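Local coordinates for phage-related protein (Bordetella bronchiseptica RB50, PDB 3BJQ) that probably serves as a major capsid protein of a bacteriophage, its copies associating to build the shell of the head, at residues K32-P36 against C127-A131; A54-Y58 against E259-F263; G147-S153 against D310-A315; M175-M181 against W246-D252. All coordinates share one frame. Numbering follows the deposited sequence.

Interactions 1, 2 and 4 form one continuous cluster: the centre of interaction 4 lies about 12 Å from that of interaction 1 and 13 Å from that of interaction 2, and all three pairs touch. Phe-263, at the end of interaction 2, packs on Phe-35 of interaction 1. Interaction 3 stands apart, its centre 23 Å from those of interactions 1 and 4. It ties loops at the end of the six-stranded sheet to whose middle interaction 4 belongs. Along the chain, interaction 4 is nested inside interactions 2 and 3, while interactions 1 and 2 cross. N-terminal segments, long helix 105-131 and sheet are thereby joined in a subunit consistent with the HK97-type capsid fold.

Interaction 1: K32-P36 against C127-A131; sequences KKLFP and CAQIA
The end of the long helix 105-131, which probably corresponds to the spine helix of HK97-type capsid proteins, receives Leu-34 of the short helix 31-34 and Phe-35, which follows it. Residues 127-131 are regular helix, with Ala-131 N bonded to Cys-127 O at 2.9 Å. Residues 32-34 form a weakly bonded helical turn; Phe-35 leaves it with phi/psi of -129/74, and Pro-36 continues extended. The nearest CA atoms are those of Phe-35 and Cys-127, 7.2 Å apart, so side chains must fill the gap. Phe-35 does most of this: with chi1 m (-64°) and chi2 90°, its ring reaches the helix between Cys-127, Ile-130 and Ala-131. Cys-127, also m, makes a sulfur-aromatic contact, SG lying 4.4 Å from the Phe-35 ring centroid and 45° off the normal. Ile-130 (m, t) brings its CG2 to 3.9 Å from Phe-35 CZ, while Ala-131 CB meets the ring edge, 4.0 Å from Phe-35 CE1. Leu-34, in an m, p conformation, lies beside the phenyl group. The contact is wholly apolar and buried; Pro-297 of strand 286-299 touches Phe-35, Cys-127 and Ile-130, and Phe-263 packs edge-to-face with Phe-35. Small Ala-131 thus serves both incoming side chains, its CB also lying 3.8 Å from Leu-34 CD2.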
loop_
_atom_site.group_PDB
_atom_site.type_symbol
_atom_site.label_atom_id
_atom_site.label_comp_id
_atom_site.label_asym_id
_atom_site.label_seq_id
_atom_site.Cartn_x
_atom_site.Cartn_y
_atom_site.Cartn_z
ATOM N N LYS E 32 20.193 -32.398 -10.157
ATOM C CA LYS E 32 20.263 -31.446 -9.033
ATOM C C LYS E 32 19.937 -32.091 -7.690
ATOM O O LYS E 32 20.166 -31.497 -6.641
ATOM C CB LYS E 32 19.350 -30.252 -9.300
ATOM C CG LYS E 32 19.707 -29.511 -10.564
ATOM C CD LYS E 32 18.719 -28.407 -10.940
ATOM C CE LYS E 32 19.361 -27.451 -11.951
ATOM N NZ LYS E 32 18.502 -26.279 -12.349
ATOM N N LYS E 33 19.433 -33.323 -7.715
ATOM C CA LYS E 33 19.167 -34.058 -6.469
ATOM C C LYS E 33 20.439 -34.707 -5.933
ATOM O O LYS E 33 20.499 -35.077 -4.762
ATOM C CB LYS E 33 18.104 -35.126 -6.693
ATOM C CG LYS E 33 16.687 -34.577 -6.973
ATOM C CD LYS E 33 16.046 -34.064 -5.718
ATOM C CE LYS E 33 14.700 -33.427 -6.025
ATOM N NZ LYS E 33 13.692 -33.643 -4.923
ATOM N N LEU E 34 21.424 -34.883 -6.807
ATOM C CA LEU E 34 22.746 -35.389 -6.443
ATOM C C LEU E 34 23.739 -34.232 -6.319
ATOM O O LEU E 34 24.642 -34.284 -5.491
ATOM C CB LEU E 34 23.272 -36.370 -7.501
ATOM C CG LEU E 34 22.651 -37.770 -7.566
ATOM C CD1 LEU E 34 21.236 -37.713 -8.137
ATOM C CD2 LEU E 34 23.541 -38.680 -8.389
ATOM N N PHE E 35 23.542 -33.197 -7.139
ATOM C CA PHE E 35 24.451 -32.065 -7.227
ATOM C C PHE E 35 23.690 -30.763 -7.101
ATOM O O PHE E 35 23.534 -30.039 -8.110
ATOM C CB PHE E 35 25.140 -32.081 -8.595
ATOM C CG PHE E 35 26.020 -33.272 -8.841
ATOM C CD1 PHE E 35 25.517 -34.420 -9.420
ATOM C CD2 PHE E 35 27.369 -33.222 -8.555
ATOM C CE1 PHE E 35 26.335 -35.500 -9.676
ATOM C CE2 PHE E 35 28.197 -34.299 -8.802
ATOM C CZ PHE E 35 27.675 -35.445 -9.368
ATOM N N PRO E 36 23.236 -30.417 -5.874
ATOM C CA PRO E 36 22.477 -29.185 -5.711
ATOM C C PRO E 36 23.217 -27.929 -6.148
ATOM O O PRO E 36 24.435 -27.819 -6.004
ATOM C CB PRO E 36 22.178 -29.154 -4.203
ATOM C CG PRO E 36 22.220 -30.528 -3.817
ATOM C CD PRO E 36 23.363 -31.105 -4.588
ATOM N N CYS E 127 26.071 -34.622 -14.845
ATOM C CA CYS E 127 25.904 -35.182 -13.525
ATOM C C CYS E 127 26.074 -36.710 -13.548
ATOM O O CYS E 127 26.789 -37.282 -12.717
ATOM C CB CYS E 127 24.532 -34.822 -12.983
ATOM S SG CYS E 127 24.376 -33.087 -12.502
ATOM N N ALA E 128 25.391 -37.355 -14.492
ATOM C CA ALA E 128 25.472 -38.792 -14.651
ATOM C C ALA E 128 26.907 -39.190 -14.938
ATOM O O ALA E 128 27.385 -40.205 -14.432
ATOM C CB ALA E 128 24.534 -39.277 -15.778
ATOM N N GLN E 129 27.590 -38.376 -15.744
ATOM C CA GLN E 129 28.954 -38.660 -16.189
ATOM C C GLN E 129 29.935 -38.687 -15.013
ATOM O O GLN E 129 30.898 -39.462 -15.032
ATOM C CB GLN E 129 29.341 -37.624 -17.258
ATOM C CG GLN E 129 30.554 -37.932 -18.112
ATOM C CD GLN E 129 30.356 -39.124 -19.041
ATOM O OE1 GLN E 129 29.239 -39.623 -19.212
ATOM N NE2 GLN E 129 31.446 -39.580 -19.654
ATOM N N ILE E 130 29.650 -37.889 -13.976
ATOM C CA ILE E 130 30.470 -37.824 -12.779
ATOM C C ILE E 130 30.062 -38.869 -11.757
ATOM O O ILE E 130 30.898 -39.653 -11.323
ATOM C CB ILE E 130 30.392 -36.435 -12.108
ATOM C CG1 ILE E 130 31.036 -35.368 -12.992
ATOM C CG2 ILE E 130 31.111 -36.455 -10.783
ATOM C CD1 ILE E 130 30.753 -34.000 -12.497
ATOM N N ALA E 131 28.796 -38.866 -11.355
ATOM C CA ALA E 131 28.335 -39.774 -10.291
ATOM C C ALA E 131 28.499 -41.247 -10.617
ATOM O O ALA E 131 28.791 -42.036 -9.723
ATOM C CB ALA E 131 26.916 -39.486 -9.927
#

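Interaction 2: A54-Y58 against E259-F263; sequences AFRLY and EEPSF
A proline set into the corner formed by two aromatic rings about one helical turn apart joins helix 52-58 to the loop leading into strand 264-269. The helix lies in the connection between strands 44-49 and 75-81, probably the counterpart of the E-loop of HK97-type capsid proteins. Residues 54-58 are helical, Tyr-58 N donating to Ala-54 O at 2.9 Å; residues 259-263 have no regular structure, with Pro-261 at phi/psi -48/123 and Ser-262 fully extended. Closest CA approach is Phe-55 to Pro-261, 6.4 Å. The apolar part rests on CH-pi contacts. Pro-261 CG lies over the face of Tyr-58, 4.0 Å from its centroid, and Pro-261 CB makes an off-centre CH-pi contact with Phe-55, 4.1 Å from that centroid. Chi1 is t for Tyr-58 and m for Phe-55, which sets the rings on two adjoining sides of the pyrrolidine. Pro-261 CD comes to 3.5 Å from Tyr-58 CD1. Two polar links complete the contact. Glu-260, extended (t, t), accepts a short hydrogen bond; its OE1 is bound by Asn-253. On the subunit boundary, Arg-117 of the second subunit makes a cation-pi contact with Tyr-58. Tyr-58 OH donates to Glu-260 OE2 at 2.6 Å, and water 1 donates to both Tyr-58 OH and Pro-261 O, each at 2.6 Å.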
loop_
_atom_site.group_PDB
_atom_site.type_symbol
_atom_site.label_atom_id
_atom_site.label_comp_id
_atom_site.label_asym_id
_atom_site.label_seq_id
_atom_site.Cartn_x
_atom_site.Cartn_y
_atom_site.Cartn_z
ATOM N N ALA E 54 37.249 -33.979 6.904
ATOM C CA ALA E 54 36.199 -32.957 6.734
ATOM C C ALA E 54 34.875 -33.383 7.338
ATOM O O ALA E 54 34.242 -32.622 8.076
ATOM C CB ALA E 54 36.000 -32.636 5.247
ATOM N N PHE E 55 34.454 -34.607 7.029
ATOM C CA PHE E 55 33.192 -35.109 7.580
ATOM C C PHE E 55 33.304 -35.362 9.071
ATOM O O PHE E 55 32.349 -35.147 9.788
ATOM C CB PHE E 55 32.689 -36.360 6.864
ATOM C CG PHE E 55 32.046 -36.078 5.530
ATOM C CD1 PHE E 55 30.748 -35.638 5.461
ATOM C CD2 PHE E 55 32.739 -36.269 4.353
ATOM C CE1 PHE E 55 30.136 -35.385 4.229
ATOM C CE2 PHE E 55 32.140 -36.027 3.122
ATOM C CZ PHE E 55 30.827 -35.587 3.068
ATOM N N ARG E 56 34.462 -35.807 9.540
ATOM C CA ARG E 56 34.651 -35.994 10.971
ATOM C C ARG E 56 34.530 -34.648 11.702
ATOM O O ARG E 56 33.843 -34.552 12.717
ATOM C CB ARG E 56 36.008 -36.607 11.275
ATOM C CG ARG E 56 36.134 -36.930 12.741
ATOM C CD ARG E 56 37.321 -37.778 13.038
ATOM N NE ARG E 56 37.203 -38.342 14.378
ATOM C CZ ARG E 56 36.392 -39.350 14.704
ATOM N NH1 ARG E 56 35.612 -39.928 13.787
ATOM N NH2 ARG E 56 36.369 -39.788 15.953
ATOM N N LEU E 57 35.228 -33.639 11.190
ATOM C CA LEU E 57 35.197 -32.275 11.751
ATOM C C LEU E 57 33.781 -31.684 11.726
ATOM O O LEU E 57 33.342 -31.054 12.682
ATOM C CB LEU E 57 36.125 -31.344 10.952
ATOM C CG LEU E 57 36.785 -30.230 11.765
ATOM C CD1 LEU E 57 37.905 -30.823 12.597
ATOM C CD2 LEU E 57 37.331 -29.106 10.889
ATOM N N TYR E 58 33.078 -31.915 10.628
ATOM C CA TYR E 58 31.715 -31.460 10.452
ATOM C C TYR E 58 30.810 -31.967 11.566
ATOM O O TYR E 58 29.953 -31.228 12.025
ATOM C CB TYR E 58 31.189 -31.928 9.099
ATOM C CG TYR E 58 29.844 -31.390 8.648
ATOM C CD1 TYR E 58 29.641 -30.030 8.407
ATOM C CD2 TYR E 58 28.804 -32.253 8.369
ATOM C CE1 TYR E 58 28.406 -29.558 7.949
ATOM C CE2 TYR E 58 27.568 -31.796 7.896
ATOM C CZ TYR E 58 27.369 -30.461 7.701
ATOM O OH TYR E 58 26.140 -30.054 7.224
ATOM N N GLU E 259 30.748 -24.915 0.510
ATOM C CA GLU E 259 31.630 -25.064 1.654
ATOM C C GLU E 259 31.147 -26.114 2.669
ATOM O O GLU E 259 31.881 -26.491 3.580
ATOM C CB GLU E 259 31.757 -23.708 2.351
ATOM C CG GLU E 259 32.274 -22.588 1.439
ATOM C CD GLU E 259 32.433 -21.261 2.179
ATOM O OE1 GLU E 259 31.551 -20.389 2.033
ATOM O OE2 GLU E 259 33.436 -21.088 2.914
ATOM N N GLU E 260 29.908 -26.564 2.519
ATOM C CA GLU E 260 29.311 -27.492 3.454
ATOM C C GLU E 260 29.483 -28.931 2.949
ATOM O O GLU E 260 29.182 -29.204 1.778
ATOM C CB GLU E 260 27.832 -27.161 3.638
ATOM C CG GLU E 260 27.090 -28.196 4.424
ATOM C CD GLU E 260 25.662 -27.784 4.695
ATOM O OE1 GLU E 260 25.063 -27.096 3.832
ATOM O OE2 GLU E 260 25.151 -28.152 5.772
ATOM N N PRO E 261 30.043 -29.824 3.797
ATOM C CA PRO E 261 30.196 -31.233 3.442
ATOM C C PRO E 261 28.959 -31.895 2.854
ATOM O O PRO E 261 27.868 -31.919 3.468
ATOM C CB PRO E 261 30.672 -31.874 4.737
ATOM C CG PRO E 261 31.430 -30.833 5.399
ATOM C CD PRO E 261 30.710 -29.541 5.080
ATOM N N SER E 262 29.158 -32.425 1.649
ATOM C CA SER E 262 28.145 -33.109 0.884
ATOM C C SER E 262 28.816 -33.889 -0.239
ATOM O O SER E 262 29.988 -33.648 -0.536
ATOM C CB SER E 262 27.149 -32.085 0.294
ATOM O OG SER E 262 25.918 -32.697 -0.056
ATOM N N PHE E 263 28.090 -34.824 -0.849
ATOM C CA PHE E 263 28.625 -35.586 -1.987
ATOM C C PHE E 263 29.047 -34.702 -3.157
ATOM O O PHE E 263 30.096 -34.904 -3.771
ATOM C CB PHE E 263 27.593 -36.609 -2.497
ATOM C CG PHE E 263 27.958 -37.225 -3.829
ATOM C CD1 PHE E 263 28.874 -38.254 -3.899
ATOM C CD2 PHE E 263 27.380 -36.772 -5.002
ATOM C CE1 PHE E 263 29.237 -38.794 -5.110
ATOM C CE2 PHE E 263 27.730 -37.313 -6.208
ATOM C CZ PHE E 263 28.658 -38.322 -6.265
HETATM O O HOH W 1 25.823 -31.232 4.941
#

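Interaction 3: G147-S153 against D310-A315; sequences GSARWTS and DAGLPA
Three hydrogen bonds to carbonyl oxygens of the C-terminal tail join two loops, each with a type I beta turn (Arg-150 to Ser-153, Asp-310 to Leu-313). Thr-152 OG1, with chi1 p, donates to Leu-313 O at 2.7 Å; Trp-151 N donates to Ala-311 O at 2.9 Å; and Arg-150 NH1 donates to Pro-314 O at 2.9 Å. Arg-150 is stretched out (m, t, t, t) along the tail, its guanidinium face over Leu-313 CB and its NE bonded to Leu-145. Water 2 joins Arg-150 NH2 to Asp-310 OD2, 2.9 Å from each. The loops follow strands 142-144 and 305-309, parallel neighbours at one side of the six-stranded sheet, and so emerge at the same end. Nearest CA pairs are Arg-150 with Ala-311 (4.8 Å) and Gly-147 with Ala-315 (4.5 Å). Gly-147, at positive phi (56°), makes a CA-H...O contact with Ala-315 O at 3.5 Å, and Ala-315 CB packs on Ser-153 CB at 3.6 Å. Inward, Trp-151 bonds Asp-161 through NE1 and packs against helices 158-173 and 184-191; Ala-311 CB sits over its five-membered ring, 3.8 Å from the centroid.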
loop_
_atom_site.group_PDB
_atom_site.type_symbol
_atom_site.label_atom_id
_atom_site.label_comp_id
_atom_site.label_asym_id
_atom_site.label_seq_id
_atom_site.Cartn_x
_atom_site.Cartn_y
_atom_site.Cartn_z
ATOM N N GLY E 147 26.430 -61.186 -13.710
ATOM C CA GLY E 147 25.615 -62.388 -13.791
ATOM C C GLY E 147 24.412 -62.359 -12.883
ATOM O O GLY E 147 23.657 -61.399 -12.892
ATOM N N SER E 148 24.263 -63.405 -12.075
ATOM C CA SER E 148 23.100 -63.572 -11.195
ATOM C C SER E 148 23.031 -62.602 -10.004
ATOM O O SER E 148 22.052 -62.629 -9.244
ATOM C CB SER E 148 23.070 -65.021 -10.690
ATOM O OG SER E 148 24.261 -65.310 -9.959
ATOM N N ALA E 149 24.061 -61.770 -9.834
ATOM C CA ALA E 149 24.068 -60.728 -8.811
ATOM C C ALA E 149 23.325 -59.505 -9.312
ATOM O O ALA E 149 22.929 -58.658 -8.511
ATOM C CB ALA E 149 25.496 -60.352 -8.413
ATOM N N ARG E 150 23.134 -59.415 -10.634
ATOM C CA ARG E 150 22.368 -58.324 -11.231
ATOM C C ARG E 150 20.896 -58.469 -10.867
ATOM O O ARG E 150 20.374 -59.588 -10.802
ATOM C CB ARG E 150 22.526 -58.282 -12.752
ATOM C CG ARG E 150 23.928 -58.006 -13.188
ATOM C CD ARG E 150 24.064 -58.168 -14.677
ATOM N NE ARG E 150 25.389 -57.749 -15.109
ATOM C CZ ARG E 150 25.833 -57.799 -16.357
ATOM N NH1 ARG E 150 25.067 -58.264 -17.326
ATOM N NH2 ARG E 150 27.061 -57.376 -16.625
ATOM N N TRP E 151 20.236 -57.326 -10.662
ATOM C CA TRP E 151 18.890 -57.269 -10.071
ATOM C C TRP E 151 17.786 -57.871 -10.930
ATOM O O TRP E 151 16.666 -58.074 -10.449
ATOM C CB TRP E 151 18.549 -55.814 -9.722
ATOM C CG TRP E 151 19.375 -55.243 -8.601
ATOM C CD1 TRP E 151 20.532 -55.754 -8.076
ATOM C CD2 TRP E 151 19.132 -54.016 -7.903
ATOM N NE1 TRP E 151 20.983 -54.955 -7.064
ATOM C CE2 TRP E 151 20.163 -53.866 -6.953
ATOM C CE3 TRP E 151 18.131 -53.041 -7.976
ATOM C CZ2 TRP E 151 20.222 -52.793 -6.084
ATOM C CZ3 TRP E 151 18.185 -51.965 -7.099
ATOM C CH2 TRP E 151 19.220 -51.861 -6.158
ATOM N N THR E 152 18.097 -58.084 -12.205
ATOM C CA THR E 152 17.225 -58.770 -13.144
ATOM C C THR E 152 17.154 -60.280 -12.855
ATOM O O THR E 152 16.221 -60.954 -13.289
ATOM C CB THR E 152 17.723 -58.569 -14.573
ATOM O OG1 THR E 152 19.118 -58.859 -14.619
ATOM C CG2 THR E 152 17.497 -57.119 -15.017
ATOM N N SER E 153 18.147 -60.810 -12.134
ATOM C CA SER E 153 18.125 -62.193 -11.718
ATOM C C SER E 153 17.292 -62.385 -10.441
ATOM O O SER E 153 17.429 -61.625 -9.481
ATOM C CB SER E 153 19.537 -62.709 -11.449
ATOM O OG SER E 153 19.500 -64.028 -10.896
ATOM N N ASP E 310 25.714 -51.669 -13.038
ATOM C CA ASP E 310 25.071 -52.751 -13.795
ATOM C C ASP E 310 23.917 -53.505 -13.133
ATOM O O ASP E 310 23.524 -54.578 -13.604
ATOM C CB ASP E 310 26.140 -53.698 -14.342
ATOM C CG ASP E 310 27.111 -52.978 -15.277
ATOM O OD1 ASP E 310 26.729 -51.894 -15.774
ATOM O OD2 ASP E 310 28.233 -53.487 -15.489
ATOM N N ALA E 311 23.344 -52.930 -12.081
ATOM C CA ALA E 311 22.209 -53.547 -11.407
ATOM C C ALA E 311 21.098 -53.919 -12.398
ATOM O O ALA E 311 20.532 -55.003 -12.338
ATOM C CB ALA E 311 21.674 -52.622 -10.331
ATOM N N GLY E 312 20.827 -53.038 -13.348
ATOM C CA GLY E 312 19.713 -53.228 -14.259
ATOM C C GLY E 312 19.976 -53.949 -15.557
ATOM O O GLY E 312 19.086 -54.016 -16.395
ATOM N N LEU E 313 21.184 -54.474 -15.742
ATOM C CA LEU E 313 21.522 -55.226 -16.956
ATOM C C LEU E 313 21.019 -56.679 -16.847
ATOM O O LEU E 313 20.947 -57.236 -15.746
ATOM C CB LEU E 313 23.038 -55.235 -17.210
ATOM C CG LEU E 313 23.757 -54.003 -17.770
ATOM C CD1 LEU E 313 25.244 -54.281 -17.879
ATOM C CD2 LEU E 313 23.180 -53.548 -19.132
ATOM N N PRO E 314 20.669 -57.300 -17.990
ATOM C CA PRO E 314 20.235 -58.696 -17.989
ATOM C C PRO E 314 21.263 -59.603 -17.342
ATOM O O PRO E 314 22.459 -59.405 -17.554
ATOM C CB PRO E 314 20.106 -59.029 -19.480
ATOM C CG PRO E 314 19.861 -57.739 -20.134
ATOM C CD PRO E 314 20.651 -56.730 -19.352
ATOM N N ALA E 315 20.802 -60.573 -16.552
ATOM C CA ALA E 315 21.700 -61.504 -15.839
ATOM C C ALA E 315 22.389 -62.470 -16.793
ATOM O O ALA E 315 23.576 -62.771 -16.648
ATOM C CB ALA E 315 20.928 -62.282 -14.787
HETATM O O HOH W 2 28.849 -56.183 -14.682
#

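Interaction 4: M175-M181 against W246-D252; sequences MEPNRLM and WLGYVSD
Strands 179-181 and 246-248 run antiparallel (168°), their axes 4.7 Å apart at closest approach. Leu-180 and Leu-247 form a non-hydrogen-bonded pair between the hydrogen-bonded pairs Arg-179 with Gly-248 and Met-181 with Trp-246; Met-181 N to Trp-246 O is 2.8 Å and Trp-246 N to Met-181 O 3.0 Å. Leu-180 CD1 and Leu-247 CD1 meet at 3.9 Å on the face packed against helix 158-173. On the other face, Trp-246 (chi1 t) lays its indole over Gly-248: Trp-246 CH2 is 3.4 Å from Gly-248 CA, where a beta carbon would clash. The ring edge also takes Arg-179 CB, 3.8 Å from Trp-246 CZ3. Arg-179 folds (m, m, t) so that its CG rests on Val-250 CG2 at 3.4 Å and its NH2 forms a salt bridge with Asp-252 OD1 at 2.7 Å. Beyond the strands, Asn-178 (chi1 p) plugs its amide into the diverging backbone: Val-250 N donates to Asn-178 OD1 at 2.9 Å, and Asn-178 ND2 to Val-250 O at 2.8 Å. Selenomethionine Met-175 lies over the face of the Tyr-249 ring, SE 4.1 Å from the centroid, a Met-aromatic contact. Asn-178 N and Arg-179 N both donate to Gly-248 O at 3.0 Å, making a classic beta bulge at the end of the central strand pair of a six-stranded sheet, probably the A-domain sheet of an HK97-type capsid subunit.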
loop_
_atom_site.group_PDB
_atom_site.type_symbol
_atom_site.label_atom_id
_atom_site.label_comp_id
_atom_site.label_asym_id
_atom_site.label_seq_id
_atom_site.Cartn_x
_atom_site.Cartn_y
_atom_site.Cartn_z
HETATM N N MSE E 175 26.913 -40.154 8.955
HETATM C CA MSE E 175 25.543 -39.810 8.619
HETATM C C MSE E 175 25.011 -40.848 7.663
HETATM O O MSE E 175 25.769 -41.425 6.876
HETATM C CB MSE E 175 25.439 -38.434 7.949
HETATM C CG MSE E 175 25.768 -37.315 8.870
HETATM SE SE MSE E 175 25.876 -35.615 8.041
HETATM C CE MSE E 175 27.186 -35.938 6.898
ATOM N N GLU E 176 23.699 -41.069 7.735
ATOM C CA GLU E 176 23.014 -41.993 6.826
ATOM C C GLU E 176 22.917 -41.331 5.467
ATOM O O GLU E 176 22.674 -40.117 5.394
ATOM C CB GLU E 176 21.586 -42.303 7.322
ATOM C CG GLU E 176 21.518 -43.047 8.674
ATOM C CD GLU E 176 22.047 -44.501 8.625
ATOM O OE1 GLU E 176 21.748 -45.243 7.655
ATOM O OE2 GLU E 176 22.761 -44.894 9.573
ATOM N N PRO E 177 23.115 -42.109 4.387
ATOM C CA PRO E 177 22.828 -41.535 3.077
ATOM C C PRO E 177 21.339 -41.222 2.999
ATOM O O PRO E 177 20.541 -41.924 3.614
ATOM C CB PRO E 177 23.219 -42.647 2.103
ATOM C CG PRO E 177 23.209 -43.878 2.875
ATOM C CD PRO E 177 23.570 -43.506 4.284
ATOM N N ASN E 178 20.978 -40.158 2.290
ATOM C CA ASN E 178 19.584 -39.735 2.190
ATOM C C ASN E 178 19.041 -39.659 0.766
ATOM O O ASN E 178 17.892 -39.241 0.561
ATOM C CB ASN E 178 19.393 -38.390 2.903
ATOM C CG ASN E 178 20.297 -37.319 2.364
ATOM O OD1 ASN E 178 21.085 -37.561 1.450
ATOM N ND2 ASN E 178 20.187 -36.125 2.919
ATOM N N ARG E 179 19.857 -40.064 -0.201
ATOM C CA ARG E 179 19.458 -40.080 -1.591
ATOM C C ARG E 179 19.775 -41.423 -2.192
ATOM O O ARG E 179 20.915 -41.851 -2.131
ATOM C CB ARG E 179 20.252 -39.088 -2.423
ATOM C CG ARG E 179 20.027 -37.679 -2.123
ATOM C CD ARG E 179 18.708 -37.153 -2.647
ATOM N NE ARG E 179 18.668 -35.745 -2.284
ATOM C CZ ARG E 179 18.346 -35.304 -1.076
ATOM N NH1 ARG E 179 17.970 -36.150 -0.132
ATOM N NH2 ARG E 179 18.372 -34.009 -0.827
ATOM N N LEU E 180 18.782 -42.065 -2.793
ATOM C CA LEU E 180 19.032 -43.294 -3.560
ATOM C C LEU E 180 18.555 -43.030 -4.977
ATOM O O LEU E 180 17.409 -42.654 -5.166
ATOM C CB LEU E 180 18.334 -44.510 -2.920
ATOM C CG LEU E 180 18.757 -45.922 -3.391
ATOM C CD1 LEU E 180 18.616 -46.932 -2.262
ATOM C CD2 LEU E 180 17.939 -46.342 -4.561
HETATM N N MSE E 181 19.465 -43.167 -5.951
HETATM C CA MSE E 181 19.155 -43.045 -7.357
HETATM C C MSE E 181 18.997 -44.447 -7.970
HETATM O O MSE E 181 19.949 -45.213 -8.028
HETATM C CB MSE E 181 20.298 -42.311 -8.088
HETATM C CG MSE E 181 19.982 -41.808 -9.478
HETATM SE SE MSE E 181 19.788 -43.108 -10.894
HETATM C CE MSE E 181 21.504 -43.936 -10.821
ATOM N N TRP E 246 22.794 -45.788 -7.409
ATOM C CA TRP E 246 23.743 -44.952 -6.681
ATOM C C TRP E 246 23.101 -44.541 -5.354
ATOM O O TRP E 246 21.898 -44.374 -5.290
ATOM C CB TRP E 246 24.093 -43.739 -7.526
ATOM C CG TRP E 246 24.933 -42.694 -6.845
ATOM C CD1 TRP E 246 26.296 -42.561 -6.913
ATOM C CD2 TRP E 246 24.464 -41.610 -6.020
ATOM N NE1 TRP E 246 26.694 -41.481 -6.176
ATOM C CE2 TRP E 246 25.598 -40.878 -5.618
ATOM C CE3 TRP E 246 23.197 -41.195 -5.578
ATOM C CZ2 TRP E 246 25.510 -39.753 -4.790
ATOM C CZ3 TRP E 246 23.104 -40.081 -4.753
ATOM C CH2 TRP E 246 24.264 -39.364 -4.374
ATOM N N LEU E 247 23.912 -44.393 -4.313
ATOM C CA LEU E 247 23.458 -43.907 -3.011
ATOM C C LEU E 247 24.370 -42.808 -2.535
ATOM O O LEU E 247 25.561 -42.891 -2.728
ATOM C CB LEU E 247 23.570 -44.976 -1.947
ATOM C CG LEU E 247 22.428 -45.940 -1.668
ATOM C CD1 LEU E 247 22.463 -47.143 -2.635
ATOM C CD2 LEU E 247 22.615 -46.379 -0.225
ATOM N N GLY E 248 23.835 -41.826 -1.822
ATOM C CA GLY E 248 24.691 -40.779 -1.302
ATOM C C GLY E 248 24.061 -39.977 -0.204
ATOM O O GLY E 248 22.846 -40.024 0.003
ATOM N N TYR E 249 24.922 -39.301 0.544
ATOM C CA TYR E 249 24.500 -38.244 1.448
ATOM C C TYR E 249 24.642 -36.951 0.652
ATOM O O TYR E 249 25.744 -36.576 0.253
ATOM C CB TYR E 249 25.331 -38.161 2.736
ATOM C CG TYR E 249 24.975 -36.915 3.491
ATOM C CD1 TYR E 249 23.808 -36.844 4.216
ATOM C CD2 TYR E 249 25.770 -35.772 3.418
ATOM C CE1 TYR E 249 23.443 -35.677 4.879
ATOM C CE2 TYR E 249 25.408 -34.598 4.072
ATOM C CZ TYR E 249 24.252 -34.560 4.817
ATOM O OH TYR E 249 23.884 -33.403 5.489
ATOM N N VAL E 250 23.496 -36.310 0.399
ATOM C CA VAL E 250 23.407 -35.015 -0.292
ATOM C C VAL E 250 22.745 -34.081 0.698
ATOM O O VAL E 250 21.650 -34.379 1.234
ATOM C CB VAL E 250 22.550 -35.126 -1.567
ATOM C CG1 VAL E 250 22.540 -33.803 -2.373
ATOM C CG2 VAL E 250 23.063 -36.252 -2.444
ATOM N N SER E 251 23.422 -32.991 1.024
ATOM C CA SER E 251 22.857 -32.066 1.992
ATOM C C SER E 251 21.447 -31.600 1.581
ATOM O O SER E 251 21.215 -31.212 0.434
ATOM C CB SER E 251 23.764 -30.851 2.184
ATOM O OG SER E 251 23.118 -29.907 2.996
ATOM N N ASP E 252 20.539 -31.635 2.556
ATOM C CA ASP E 252 19.167 -31.164 2.415
ATOM C C ASP E 252 19.049 -29.642 2.621
ATOM O O ASP E 252 17.965 -29.130 2.678
ATOM C CB ASP E 252 18.249 -31.855 3.444
ATOM C CG ASP E 252 17.866 -33.284 3.055
ATOM O OD1 ASP E 252 18.009 -33.666 1.877
ATOM O OD2 ASP E 252 17.398 -34.032 3.946
#